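PDB 6OD8: putative aspartyl-tRNA synthetase from Leishmania major, which probably attaches L-aspartate to tRNA(Asp) at the expense of ATP, releasing AMP and diphosphate, as a class II aminoacyl-tRNA synthetase. Local coordinates for the interface of chains A and B. Residues are numbered along the deposited sequence; one frame, centred on the assembly and turned at random. Chains: chain A/B, Putative aspartyl-tRNA synthetase.

Contact 1: the interface of chains A and B. Residues chain A 461-464; chain B 62, 64, 66.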
ATOM      1  N   MET A 461       4.734  -0.388  27.389  1.00 18.58           N
ATOM      2  CA  MET A 461       5.730  -0.572  28.448  1.00 19.12           C
ATOM      3  C   MET A 461       5.751   0.624  29.392  1.00 22.97           C
ATOM      4  O   MET A 461       5.824   1.773  28.946  1.00 18.24           O
ATOM      5  CB  MET A 461       7.125  -0.777  27.842  1.00 17.66           C
ATOM      6  CG  MET A 461       8.236  -1.076  28.879  1.00 16.47           C
ATOM      7  SD  MET A 461       8.160  -2.745  29.536  1.00 22.68           S
ATOM      8  CE  MET A 461       8.947  -3.656  28.170  1.00 18.14           C
ATOM      9  N   GLU A 462       5.684   0.352  30.705  1.00 19.06           N
ATOM     10  CA  GLU A 462       5.766   1.409  31.710  1.00 18.60           C
ATOM     11  C   GLU A 462       7.222   1.841  31.946  1.00 20.57           C
ATOM     12  O   GLU A 462       8.166   1.079  31.727  1.00 18.77           O
ATOM     13  CB  GLU A 462       5.139   0.931  33.031  1.00 22.48           C
ATOM     14  CG  GLU A 462       3.614   0.773  32.955  1.00 30.02           C
ATOM     15  CD  GLU A 462       3.048  -0.180  34.005  1.00 37.54           C
ATOM     16  OE1 GLU A 462       3.802  -0.610  34.910  1.00 34.10           O
ATOM     17  OE2 GLU A 462       1.840  -0.503  33.924  1.00 41.77           O
ATOM     18  N   CYS A 463       7.402   3.087  32.406  1.00 21.21           N
ATOM     19  CA  CYS A 463       8.739   3.539  32.781  1.00 26.11           C
ATOM     20  C   CYS A 463       9.194   2.821  34.047  1.00 23.83           C
ATOM     21  O   CYS A 463       8.453   2.746  35.032  1.00 24.62           O
ATOM     22  CB  CYS A 463       8.780   5.051  33.016  1.00 26.24           C
ATOM     23  SG  CYS A 463       8.154   6.001  31.635  1.00 28.22           S
ATOM     24  N   LYS A 464      10.429   2.316  34.014  1.00 20.35           N
ATOM     25  CA  LYS A 464      11.004   1.622  35.163  1.00 21.93           C
ATOM     26  C   LYS A 464      11.093   2.527  36.387  1.00 29.14           C
ATOM     27  O   LYS A 464      10.846   2.085  37.518  1.00 30.04           O
ATOM     28  CB  LYS A 464      12.397   1.106  34.810  1.00 28.73           C
ATOM     29  CG  LYS A 464      12.953   0.149  35.859  1.00 27.01           C
ATOM     30  CD  LYS A 464      14.065  -0.695  35.316  1.00 38.99           C
ATOM     31  CE  LYS A 464      14.218  -1.952  36.151  1.00 45.36           C
ATOM     32  NZ  LYS A 464      14.485  -1.612  37.574  1.00 37.07           N
TER
ATOM     33  N   MET B  62      15.199  -6.666  31.974  1.00 25.46           N
ATOM     34  CA  MET B  62      14.307  -6.481  30.840  1.00 28.59           C
ATOM     35  C   MET B  62      14.596  -5.150  30.171  1.00 24.07           C
ATOM     36  O   MET B  62      14.765  -4.136  30.853  1.00 24.33           O
ATOM     37  CB  MET B  62      12.853  -6.523  31.303  1.00 29.93           C
ATOM     38  CG  MET B  62      11.873  -6.434  30.150  1.00 29.66           C
ATOM     39  SD  MET B  62      10.191  -6.372  30.744  1.00 30.46           S
ATOM     40  CE  MET B  62      10.221  -4.868  31.722  1.00 32.90           C
ATOM     41  N   GLN B  64      14.030  -1.846  28.907  1.00 22.95           N
ATOM     42  CA  GLN B  64      12.916  -1.014  29.350  1.00 22.45           C
ATOM     43  C   GLN B  64      13.190   0.471  29.121  1.00 22.06           C
ATOM     44  O   GLN B  64      12.707   1.314  29.886  1.00 22.06           O
ATOM     45  CB  GLN B  64      12.603  -1.291  30.832  1.00 24.46           C
ATOM     46  CG  GLN B  64      11.213  -0.881  31.281  1.00 22.20           C
ATOM     47  CD  GLN B  64      10.863  -1.421  32.643  1.00 29.83           C
ATOM     48  OE1 GLN B  64      11.647  -2.151  33.255  1.00 24.10           O
ATOM     49  NE2 GLN B  64       9.680  -1.060  33.135  1.00 26.30           N
ATOM     50  N   THR B  66      15.847   2.384  29.543  1.00 23.44           N
ATOM     51  CA  THR B  66      16.590   3.072  30.584  1.00 27.16           C
ATOM     52  C   THR B  66      17.884   3.672  30.064  1.00 32.12           C
ATOM     53  O   THR B  66      18.474   4.502  30.747  1.00 31.71           O
ATOM     54  CB  THR B  66      16.900   2.111  31.732  1.00 26.16           C
ATOM     55  OG1 THR B  66      17.686   1.020  31.233  1.00 28.33           O
ATOM     56  CG2 THR B  66      15.610   1.573  32.334  1.00 31.19           C
TER
HETATM   57  O   HOH W   1      12.068   3.067  31.790  1.00 27.58           O
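Two loops meet here: A:Met461 to A:Lys464 in chain A, and the N-terminal loop segment carrying B:Met62, B:Gln64 and B:Thr66 in chain B. B:Gln64 is the centre of the contact. Its CG lies anti to the backbone N (chi1 -160°) and the chain stays extended beyond it, which carries the terminal amide across to the chain A loop. There the amide nitrogen NE2 donates a nearly straight hydrogen bond to the backbone O of A:Glu462, at 3.0 Å. The carbonyl oxygen lies close to the plane of the B:Gln64 amide, whereas the donor stands above the carbonyl plane, 41° out of it. A:Lys464 crosses the glutamine at about a right angle and lays its aliphatic part against the amide, with CB 3.7 Å from B:Gln64 CD. Farther along, its CD also approaches CG2 of B:Thr66, at 4.1 Å. On the other flank A:Met461 CG packs on B:Gln64 CG. The two methionines reach toward each other tip to tip, A:Met461 SD lying 3.7 Å from the methyl CE of B:Met62. A water joins the backbones, bonded to A:Lys464 N at 2.9 Å and to B:Gln64 O. The contact thus fixes the N-terminal segment of one subunit of the dimer on a loop of the other, combining backbone recognition by an amide with apolar packing by methionine and lysine side chains.

Contact 2: the interface of chains A and B. Residues chain A 262-265; chain B 260, 299, 309, 553.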
ATOM      1  N   LEU A 262     -19.416  -9.453  11.555  1.00 21.29           N
ATOM      2  CA  LEU A 262     -19.831  -9.912  10.237  1.00 25.90           C
ATOM      3  C   LEU A 262     -20.184 -11.387  10.293  1.00 24.14           C
ATOM      4  O   LEU A 262     -19.674 -12.130  11.137  1.00 22.66           O
ATOM      5  CB  LEU A 262     -18.744  -9.655   9.199  1.00 25.79           C
ATOM      6  CG  LEU A 262     -17.397 -10.301   9.460  1.00 27.12           C
ATOM      7  CD1 LEU A 262     -16.905 -11.020   8.184  1.00 23.59           C
ATOM      8  CD2 LEU A 262     -16.397  -9.239   9.912  1.00 30.76           C
ATOM      9  N   GLU A 263     -21.112 -11.793   9.421  1.00 21.21           N
ATOM     10  CA  GLU A 263     -21.419 -13.207   9.269  1.00 21.77           C
ATOM     11  C   GLU A 263     -20.293 -13.869   8.489  1.00 20.77           C
ATOM     12  O   GLU A 263     -19.944 -13.422   7.393  1.00 27.10           O
ATOM     13  CB  GLU A 263     -22.755 -13.413   8.541  1.00 32.66           C
ATOM     14  CG  GLU A 263     -23.965 -12.890   9.280  1.00 38.51           C
ATOM     15  CD  GLU A 263     -25.249 -12.971   8.460  1.00 48.02           C
ATOM     16  OE1 GLU A 263     -26.303 -12.567   8.990  1.00 53.96           O
ATOM     17  OE2 GLU A 263     -25.209 -13.426   7.293  1.00 48.10           O
ATOM     18  N   TYR A 264     -19.725 -14.940   9.048  1.00 22.68           N
ATOM     19  CA  TYR A 264     -18.546 -15.584   8.463  1.00 21.69           C
ATOM     20  C   TYR A 264     -18.883 -17.060   8.345  1.00 21.76           C
ATOM     21  O   TYR A 264     -18.562 -17.845   9.235  1.00 24.99           O
ATOM     22  CB  TYR A 264     -17.289 -15.351   9.294  1.00 20.24           C
ATOM     23  CG  TYR A 264     -16.004 -15.722   8.553  1.00 21.21           C
ATOM     24  CD1 TYR A 264     -15.433 -14.851   7.625  1.00 20.54           C
ATOM     25  CD2 TYR A 264     -15.389 -16.965   8.755  1.00 21.25           C
ATOM     26  CE1 TYR A 264     -14.272 -15.207   6.934  1.00 21.14           C
ATOM     27  CE2 TYR A 264     -14.223 -17.313   8.083  1.00 18.11           C
ATOM     28  CZ  TYR A 264     -13.672 -16.429   7.176  1.00 19.43           C
ATOM     29  OH  TYR A 264     -12.512 -16.771   6.528  1.00 20.95           O
ATOM     30  N   PHE A 265     -19.535 -17.426   7.242  1.00 24.69           N
ATOM     31  CA  PHE A 265     -19.990 -18.800   7.001  1.00 25.93           C
ATOM     32  C   PHE A 265     -20.881 -19.192   8.175  1.00 23.99           C
ATOM     33  O   PHE A 265     -21.874 -18.483   8.420  1.00 25.05           O
ATOM     34  CB  PHE A 265     -18.781 -19.699   6.721  1.00 26.59           C
ATOM     35  CG  PHE A 265     -17.984 -19.256   5.520  1.00 25.43           C
ATOM     36  CD1 PHE A 265     -18.443 -19.518   4.233  1.00 24.23           C
ATOM     37  CD2 PHE A 265     -16.804 -18.551   5.673  1.00 23.04           C
ATOM     38  CE1 PHE A 265     -17.739 -19.080   3.123  1.00 23.31           C
ATOM     39  CE2 PHE A 265     -16.087 -18.104   4.566  1.00 27.79           C
ATOM     40  CZ  PHE A 265     -16.558 -18.386   3.279  1.00 27.54           C
TER
ATOM     41  N   PHE B 260     -20.089 -10.969   2.308  1.00 46.93           N
ATOM     42  CA  PHE B 260     -19.890 -10.968   3.754  1.00 36.31           C
ATOM     43  C   PHE B 260     -20.729  -9.833   4.335  1.00 30.02           C
ATOM     44  O   PHE B 260     -20.387  -8.657   4.164  1.00 28.97           O
ATOM     45  CB  PHE B 260     -18.416 -10.773   4.107  1.00 31.10           C
ATOM     46  CG  PHE B 260     -17.574 -12.012   3.962  1.00 30.95           C
ATOM     47  CD1 PHE B 260     -17.868 -13.160   4.675  1.00 35.12           C
ATOM     48  CD2 PHE B 260     -16.469 -12.007   3.151  1.00 27.45           C
ATOM     49  CE1 PHE B 260     -17.082 -14.292   4.551  1.00 37.59           C
ATOM     50  CE2 PHE B 260     -15.677 -13.132   3.012  1.00 31.27           C
ATOM     51  CZ  PHE B 260     -15.979 -14.275   3.711  1.00 37.26           C
ATOM     52  N   SER B 299     -16.260 -14.712  -0.637  1.00 43.07           N
ATOM     53  CA  SER B 299     -16.968 -15.759   0.086  1.00 47.52           C
ATOM     54  C   SER B 299     -17.221 -16.987  -0.770  1.00 42.93           C
ATOM     55  O   SER B 299     -17.491 -18.056  -0.216  1.00 38.86           O
ATOM     56  CB  SER B 299     -18.298 -15.237   0.641  1.00 45.10           C
ATOM     57  OG  SER B 299     -19.089 -14.656  -0.377  1.00 40.43           O
ATOM     58  N   THR B 309     -10.181 -16.751   1.640  1.00 16.51           N
ATOM     59  CA  THR B 309     -11.362 -15.900   1.749  1.00 14.91           C
ATOM     60  C   THR B 309     -11.012 -14.427   1.854  1.00 17.65           C
ATOM     61  O   THR B 309     -11.833 -13.574   1.500  1.00 22.83           O
ATOM     62  CB  THR B 309     -12.228 -16.283   2.957  1.00 23.51           C
ATOM     63  OG1 THR B 309     -11.442 -16.220   4.150  1.00 23.51           O
ATOM     64  CG2 THR B 309     -12.764 -17.677   2.789  1.00 16.18           C
ATOM     65  N   PRO B 553     -12.476 -20.541   4.766  1.00 21.30           N
ATOM     66  CA  PRO B 553     -13.749 -20.788   5.462  1.00 24.27           C
ATOM     67  C   PRO B 553     -13.598 -21.467   6.821  1.00 26.07           C
ATOM     68  O   PRO B 553     -14.512 -21.368   7.644  1.00 28.02           O
ATOM     69  CB  PRO B 553     -14.522 -21.683   4.483  1.00 27.31           C
ATOM     70  CG  PRO B 553     -13.949 -21.362   3.138  1.00 27.60           C
ATOM     71  CD  PRO B 553     -12.492 -21.078   3.384  1.00 23.05           C
TER
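Strand 261-264 of chain A ends in a sharp change of backbone direction: A:Phe265 has a positive phi (57°) with psi -124°, as suits a tight turn, and presents its side chain to chain B just after A:Tyr264. The phenol of A:Tyr264 is carried outward with CG anti to the backbone N (chi1 -166°), and its OH shares a 2.7 Å hydrogen bond with the hydroxyl OG1 of B:Thr309. B:Phe260 runs alongside the tyrosine and points the same way. The two rings are almost parallel but displaced, leaving their rims in contact, with A:Tyr264 CD1 3.5 Å from B:Phe260 CE1. CD1 of this phenylalanine rests 3.4 Å from the backbone O of A:Glu263. A:Phe265 wedges in beside both: its CE2 meets the edge of the B:Phe260 ring, while within chain A its CD2 stands over the rim of the tyrosine face. B:Pro553 caps one face of the A:Phe265 ring in a CH-pi contact, CB lying 4.0 Å from the ring centroid. The methyl CG2 of B:Thr309 packs on CE2, at 3.8 Å, and the backbone O of B:Ser299 approaches CE1. B:Ser299 and B:Thr309 lie near the two ends of the loop joining the motif 2 strands 289-297 and 310-319. The site anchors an aromatic turn of one subunit against the motif 2 region and C-terminal tail of its partner, and may couple dimerisation to the neighbouring active site.

Contact 3: the interface of chains A and B. Residues chain A 320-321, 490, 520, 522; chain B 63, 92, 142, 174-175.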
ATOM      1  N   ILE A 320      13.776  -2.676  18.884  1.00 19.31           N
ATOM      2  CA  ILE A 320      14.599  -1.648  19.502  1.00 22.23           C
ATOM      3  C   ILE A 320      15.774  -2.313  20.201  1.00 19.38           C
ATOM      4  O   ILE A 320      15.645  -3.407  20.760  1.00 18.51           O
ATOM      5  CB  ILE A 320      13.812  -0.751  20.475  1.00 19.76           C
ATOM      6  CG1 ILE A 320      13.258  -1.537  21.640  1.00 18.82           C
ATOM      7  CG2 ILE A 320      12.653  -0.080  19.767  1.00 24.61           C
ATOM      8  CD1 ILE A 320      12.843  -0.623  22.780  1.00 21.81           C
ATOM      9  N   ASP A 321      16.928  -1.653  20.141  1.00 18.19           N
ATOM     10  CA  ASP A 321      18.106  -2.123  20.866  1.00 19.57           C
ATOM     11  C   ASP A 321      17.972  -1.806  22.345  1.00 22.08           C
ATOM     12  O   ASP A 321      18.162  -2.678  23.204  1.00 22.78           O
ATOM     13  CB  ASP A 321      19.384  -1.464  20.328  1.00 20.56           C
ATOM     14  CG  ASP A 321      19.752  -1.898  18.906  1.00 34.81           C
ATOM     15  OD1 ASP A 321      20.379  -1.086  18.194  1.00 38.37           O
ATOM     16  OD2 ASP A 321      19.440  -3.032  18.504  1.00 34.61           O
ATOM     17  N   HIS A 490       7.241  -6.836  25.785  1.00 16.62           N
ATOM     18  CA  HIS A 490       7.581  -8.057  25.057  1.00 22.90           C
ATOM     19  C   HIS A 490       7.669  -9.265  25.979  1.00 26.96           C
ATOM     20  O   HIS A 490       7.888 -10.385  25.504  1.00 22.68           O
ATOM     21  CB  HIS A 490       8.885  -7.879  24.259  1.00 18.82           C
ATOM     22  CG  HIS A 490      10.063  -7.520  25.101  1.00 21.77           C
ATOM     23  ND1 HIS A 490      10.206  -6.282  25.694  1.00 23.11           N
ATOM     24  CD2 HIS A 490      11.148  -8.243  25.472  1.00 26.70           C
ATOM     25  CE1 HIS A 490      11.327  -6.259  26.393  1.00 24.60           C
ATOM     26  NE2 HIS A 490      11.912  -7.439  26.286  1.00 26.78           N
ATOM     27  N   ALA A 520      11.299 -13.342  22.569  1.00 18.32           N
ATOM     28  CA  ALA A 520      10.719 -12.152  21.962  1.00 18.27           C
ATOM     29  C   ALA A 520      11.766 -11.053  21.865  1.00 22.63           C
ATOM     30  O   ALA A 520      12.595 -10.894  22.764  1.00 24.72           O
ATOM     31  CB  ALA A 520       9.514 -11.631  22.764  1.00 19.80           C
ATOM     32  N   PRO A 522      12.711  -7.074  22.008  1.00 16.59           N
ATOM     33  CA  PRO A 522      12.216  -5.740  22.390  1.00 15.61           C
ATOM     34  C   PRO A 522      11.830  -4.964  21.134  1.00 17.60           C
ATOM     35  O   PRO A 522      12.518  -5.027  20.115  1.00 16.21           O
ATOM     36  CB  PRO A 522      13.402  -5.096  23.126  1.00 18.43           C
ATOM     37  CG  PRO A 522      14.313  -6.281  23.565  1.00 16.10           C
ATOM     38  CD  PRO A 522      14.110  -7.319  22.432  1.00 15.88           C
TER
ATOM     39  N   VAL B  63      14.682  -5.166  28.835  1.00 23.52           N
ATOM     40  CA  VAL B  63      14.946  -3.948  28.079  1.00 23.13           C
ATOM     41  C   VAL B  63      13.775  -2.997  28.265  1.00 22.44           C
ATOM     42  O   VAL B  63      12.644  -3.301  27.865  1.00 23.03           O
ATOM     43  CB  VAL B  63      15.176  -4.277  26.597  1.00 22.65           C
ATOM     44  CG1 VAL B  63      15.299  -2.980  25.792  1.00 34.18           C
ATOM     45  CG2 VAL B  63      16.409  -5.147  26.452  1.00 23.40           C
ATOM     46  N   ARG B  92      22.912  -9.262  19.297  1.00 25.74           N
ATOM     47  CA  ARG B  92      21.655  -9.816  19.777  1.00 20.33           C
ATOM     48  C   ARG B  92      21.130 -10.805  18.740  1.00 25.29           C
ATOM     49  O   ARG B  92      21.047 -10.482  17.552  1.00 25.41           O
ATOM     50  CB  ARG B  92      20.643  -8.702  20.055  1.00 24.22           C
ATOM     51  CG  ARG B  92      19.341  -9.212  20.636  1.00 23.23           C
ATOM     52  CD  ARG B  92      18.480  -8.050  21.150  1.00 19.77           C
ATOM     53  NE  ARG B  92      19.148  -7.375  22.255  1.00 23.65           N
ATOM     54  CZ  ARG B  92      18.764  -6.205  22.770  1.00 22.22           C
ATOM     55  NH1 ARG B  92      17.714  -5.567  22.277  1.00 21.84           N
ATOM     56  NH2 ARG B  92      19.436  -5.679  23.779  1.00 25.99           N
ATOM     57  N   ILE B 142      16.418 -15.283  23.054  1.00 20.44           N
ATOM     58  CA  ILE B 142      17.170 -14.152  22.513  0.61 18.99           C
ATOM     59  C   ILE B 142      18.279 -13.829  23.501  1.00 22.92           C
ATOM     60  O   ILE B 142      18.002 -13.647  24.700  1.00 20.02           O
ATOM     61  CB  ILE B 142      16.264 -12.925  22.298  0.61 18.15           C
ATOM     62  CG1 ILE B 142      15.032 -13.285  21.457  0.61 19.32           C
ATOM     63  CG2 ILE B 142      17.060 -11.775  21.665  0.61 20.62           C
ATOM     64  CD1 ILE B 142      15.279 -13.277  19.971  0.61 16.39           C
ATOM     65  N   VAL B 174      18.256 -12.106  26.855  1.00 22.13           N
ATOM     66  CA  VAL B 174      17.338 -10.978  26.736  1.00 21.22           C
ATOM     67  C   VAL B 174      15.920 -11.418  27.075  1.00 27.35           C
ATOM     68  O   VAL B 174      15.268 -10.861  27.967  1.00 24.90           O
ATOM     69  CB  VAL B 174      17.419 -10.382  25.316  1.00 19.68           C
ATOM     70  CG1 VAL B 174      16.429  -9.264  25.132  1.00 21.07           C
ATOM     71  CG2 VAL B 174      18.849  -9.897  25.013  1.00 23.90           C
ATOM     72  N   THR B 175      15.417 -12.432  26.364  1.00 23.72           N
ATOM     73  CA  THR B 175      14.205 -13.129  26.768  1.00 21.58           C
ATOM     74  C   THR B 175      14.432 -14.627  26.631  1.00 26.02           C
ATOM     75  O   THR B 175      15.175 -15.075  25.750  1.00 24.88           O
ATOM     76  CB  THR B 175      12.990 -12.695  25.940  1.00 23.94           C
ATOM     77  OG1 THR B 175      13.259 -12.893  24.546  1.00 28.22           O
ATOM     78  CG2 THR B 175      12.668 -11.216  26.181  1.00 23.94           C
TER
HETATM   79  O   HOH W   2      14.281  -7.865  27.821  1.00 22.33           O
HETATM   80  O   HOH W   3      15.912  -6.175  19.859  1.00 24.55           O
HETATM   81  O   HOH W   4      19.462  -3.267  25.677  1.00 32.06           O
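B:Thr175 meets A:Ala520 and A:His490 with each atom of its side chain. CB rests against the A:Ala520 backbone, and from it the two branches part. The hydroxyl OG1, set between the backbone N and the carbonyl carbon (chi1 56°), accepts from A:Ala520 N at 2.8 Å and donates to A:Ala520 O at 2.8 Å, reading both polar groups of one residue. The methyl CG2 turns to the imidazole of A:His490, 3.4 Å from CD2. At the edge of that ring a water sits in plane, bonded by NE2 at 2.9 Å and held in turn by B:Val63 N and B:Val174 O. A:Pro522 lies over one face of the same imidazole, CA 3.8 Å above its plane, and packs its CG 3.7 Å from B:Val63 CB and near B:Val174 CG1. B:Arg92 comes toward the proline from the opposite direction, and its NH1 donates to the backbone O of A:Asp321 at 3.1 Å, somewhat bent. NH2 adds a weak bond to that oxygen, and two waters in the guanidinium plane extend the link to A:Ile320 O and A:Asp321 O. The A:Asp321 carboxylate, not in contact, could favour the arginine electrostatically. The patch seats the OB-fold, anticodon-binding region of one subunit on the catalytic domain of the other.

Contact 4: the interface of chains A and B. Residues chain A 224, 228, 293, 310, 312, 530, 548; chain B 244-245.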
ATOM      1  N   GLN A 224      -2.694  13.047  -1.330  1.00 12.46           N
ATOM      2  CA  GLN A 224      -2.862  11.829  -0.547  1.00 13.55           C
ATOM      3  C   GLN A 224      -2.016  10.690  -1.112  1.00 18.01           C
ATOM      4  O   GLN A 224      -1.361   9.950  -0.361  1.00 13.89           O
ATOM      5  CB  GLN A 224      -4.340  11.427  -0.501  1.00 14.53           C
ATOM      6  CG  GLN A 224      -4.657  10.391   0.608  1.00 13.32           C
ATOM      7  CD  GLN A 224      -5.809   9.467   0.221  1.00 17.58           C
ATOM      8  OE1 GLN A 224      -5.630   8.531  -0.556  1.00 23.10           O
ATOM      9  NE2 GLN A 224      -6.989   9.749   0.736  1.00 15.07           N
ATOM     10  N   CYS A 228       1.302   8.539   0.813  1.00 14.83           N
ATOM     11  CA  CYS A 228       1.572   7.095   0.783  1.00 13.10           C
ATOM     12  C   CYS A 228       2.919   6.795   0.138  1.00 17.20           C
ATOM     13  O   CYS A 228       3.712   5.998   0.651  1.00 13.09           O
ATOM     14  CB  CYS A 228       0.456   6.356   0.021  1.00 18.48           C
ATOM     15  SG  CYS A 228      -1.142   6.366   0.875  1.00 23.54           S
ATOM     16  N   VAL A 293       0.252  -0.584   5.008  1.00 14.22           N
ATOM     17  CA  VAL A 293      -0.659   0.464   4.558  1.00 13.64           C
ATOM     18  C   VAL A 293      -1.964  -0.235   4.226  1.00 14.84           C
ATOM     19  O   VAL A 293      -1.993  -1.081   3.332  1.00 15.49           O
ATOM     20  CB  VAL A 293      -0.122   1.220   3.330  1.00 12.38           C
ATOM     21  CG1 VAL A 293      -1.142   2.297   2.867  1.00 13.41           C
ATOM     22  CG2 VAL A 293       1.229   1.839   3.614  1.00  9.90           C
ATOM     23  N   GLU A 310     -14.331   4.105   8.556  1.00 17.80           N
ATOM     24  CA  GLU A 310     -13.318   3.352   7.853  1.00 12.48           C
ATOM     25  C   GLU A 310     -12.300   4.354   7.367  1.00 16.30           C
ATOM     26  O   GLU A 310     -12.676   5.375   6.777  1.00 17.22           O
ATOM     27  CB  GLU A 310     -13.917   2.571   6.657  1.00 12.49           C
ATOM     28  CG  GLU A 310     -12.812   1.975   5.792  1.00 18.34           C
ATOM     29  CD  GLU A 310     -13.316   1.042   4.678  1.00 20.43           C
ATOM     30  OE1 GLU A 310     -14.545   0.847   4.535  1.00 21.27           O
ATOM     31  OE2 GLU A 310     -12.462   0.495   3.952  1.00 16.05           O
ATOM     32  N   VAL A 312      -7.640   4.729   6.507  1.00 13.04           N
ATOM     33  CA  VAL A 312      -6.421   4.065   6.061  1.00 15.85           C
ATOM     34  C   VAL A 312      -5.336   4.333   7.086  1.00 15.85           C
ATOM     35  O   VAL A 312      -5.068   5.496   7.428  1.00 14.93           O
ATOM     36  CB  VAL A 312      -5.956   4.545   4.672  1.00 14.85           C
ATOM     37  CG1 VAL A 312      -4.597   3.898   4.341  1.00 10.86           C
ATOM     38  CG2 VAL A 312      -7.027   4.251   3.589  1.00 17.09           C
ATOM     39  N   LEU A 530      -4.069   8.180   7.476  1.00 14.57           N
ATOM     40  CA  LEU A 530      -3.674   8.820   6.220  1.00 15.78           C
ATOM     41  C   LEU A 530      -4.536  10.047   5.920  1.00 17.33           C
ATOM     42  O   LEU A 530      -4.014  11.129   5.634  1.00 13.74           O
ATOM     43  CB  LEU A 530      -3.770   7.806   5.071  1.00 11.34           C
ATOM     44  CG  LEU A 530      -3.691   8.420   3.660  1.00 13.74           C
ATOM     45  CD1 LEU A 530      -2.320   8.981   3.429  1.00 12.50           C
ATOM     46  CD2 LEU A 530      -4.044   7.351   2.596  1.00 11.47           C
ATOM     47  N   LEU A 548     -11.689   9.436  -0.208  1.00 14.12           N
ATOM     48  CA  LEU A 548     -12.251   9.427  -1.556  1.00 16.01           C
ATOM     49  C   LEU A 548     -13.755   9.165  -1.538  1.00 19.97           C
ATOM     50  O   LEU A 548     -14.532   9.907  -2.143  1.00 19.41           O
ATOM     51  CB  LEU A 548     -11.508   8.376  -2.389  1.00 15.22           C
ATOM     52  CG  LEU A 548     -11.289   8.454  -3.882  1.00 25.62           C
ATOM     53  CD1 LEU A 548     -10.862   9.843  -4.322  1.00 23.09           C
ATOM     54  CD2 LEU A 548     -10.245   7.367  -4.291  1.00 20.39           C
TER
ATOM     55  N   HIS B 244      -7.286   4.883  -2.406  1.00 12.70           N
ATOM     56  CA  HIS B 244      -7.782   4.029  -1.327  1.00 13.82           C
ATOM     57  C   HIS B 244      -9.293   4.134  -1.338  1.00 16.52           C
ATOM     58  O   HIS B 244      -9.847   5.205  -1.082  1.00 16.44           O
ATOM     59  CB  HIS B 244      -7.195   4.445   0.027  1.00 13.28           C
ATOM     60  CG  HIS B 244      -5.742   4.114   0.133  1.00 12.18           C
ATOM     61  ND1 HIS B 244      -4.747   5.001  -0.228  1.00 19.61           N
ATOM     62  CD2 HIS B 244      -5.124   2.957   0.444  1.00 14.43           C
ATOM     63  CE1 HIS B 244      -3.571   4.415  -0.088  1.00 14.88           C
ATOM     64  NE2 HIS B 244      -3.773   3.174   0.322  1.00 19.45           N
ATOM     65  N   SER B 245      -9.949   3.046  -1.668  1.00 14.41           N
ATOM     66  CA  SER B 245     -11.399   3.016  -1.754  1.00 17.07           C
ATOM     67  C   SER B 245     -11.963   2.136  -0.650  1.00 12.52           C
ATOM     68  O   SER B 245     -11.249   1.293  -0.093  1.00 13.56           O
ATOM     69  CB  SER B 245     -11.848   2.505  -3.139  1.00 15.43           C
ATOM     70  OG  SER B 245     -11.408   1.190  -3.404  1.00 17.32           O
TER
HETATM   71  O   HOH W   5      -9.240   7.757   0.285  1.00 18.28           O
HETATM   72  O   HOH W   6      -7.470   7.820  -2.388  1.00 19.20           O
HETATM   73  O   HOH W   7      -3.473   7.452  -1.925  1.00 19.76           O
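Motif 1 of the class II synthetases, the long helix 215-237 and the segment that follows it, contributes to the dimer interface in this family, and B:His244 from that segment inserts its imidazole into chain A. CG lies anti to the carbonyl carbon (chi1 -71°), which sends the ring toward A:Val312, A:Leu530 and A:Cys228. Both A:Val312 methyls attend it: CG2 is 3.6 Å from B:His244 CB, while CG1 stands 4.0 Å above the ring plane, toward the rim. A:Leu530 CD2 approaches from the same side, beyond the rim, 3.7 Å from ND1. At the CE1 corner the thiol SG of A:Cys228 is 3.3 Å away, and A:Val293 CG1 lies beside NE2. A:Gln224 OE1 binds one water that lies 3.2 Å from B:His244 ND1. The same OE1 binds a second water at 2.7 Å, shared with the backbone N of B:His244. A further water connects A:Gln224 NE2 and A:Leu548 N to B:His244 O, at 3.0 Å from that oxygen. The histidine thus meets helix 215-237 of chain A along its ND1-CE1 edge, motif 2 strand 310-319 over one face and strand 289-297 beside NE2, near the start of motif 3 helix 530-538, largely buried in the catalytic part of the dimer interface.

Contacts 1 and 3 lie side by side, their C-alpha centres about 12 Å apart, and share one segment of chain B, since B:Met62, B:Val63 and B:Gln64 are consecutive. Contacts 2 and 4 are about 24 Å apart and both involve motif 2: contact 2 uses chain B where strand 310-319 begins, contact 4 uses that strand in chain A. Contact 1 stands about 41 Å from contact 2 and 34 Å from contact 4. With the two-fold twins added, the subunits are joined both at their catalytic cores and at the peripheral N-terminal and OB-fold regions, which should fix anticodon-binding and catalytic parts relative to each other.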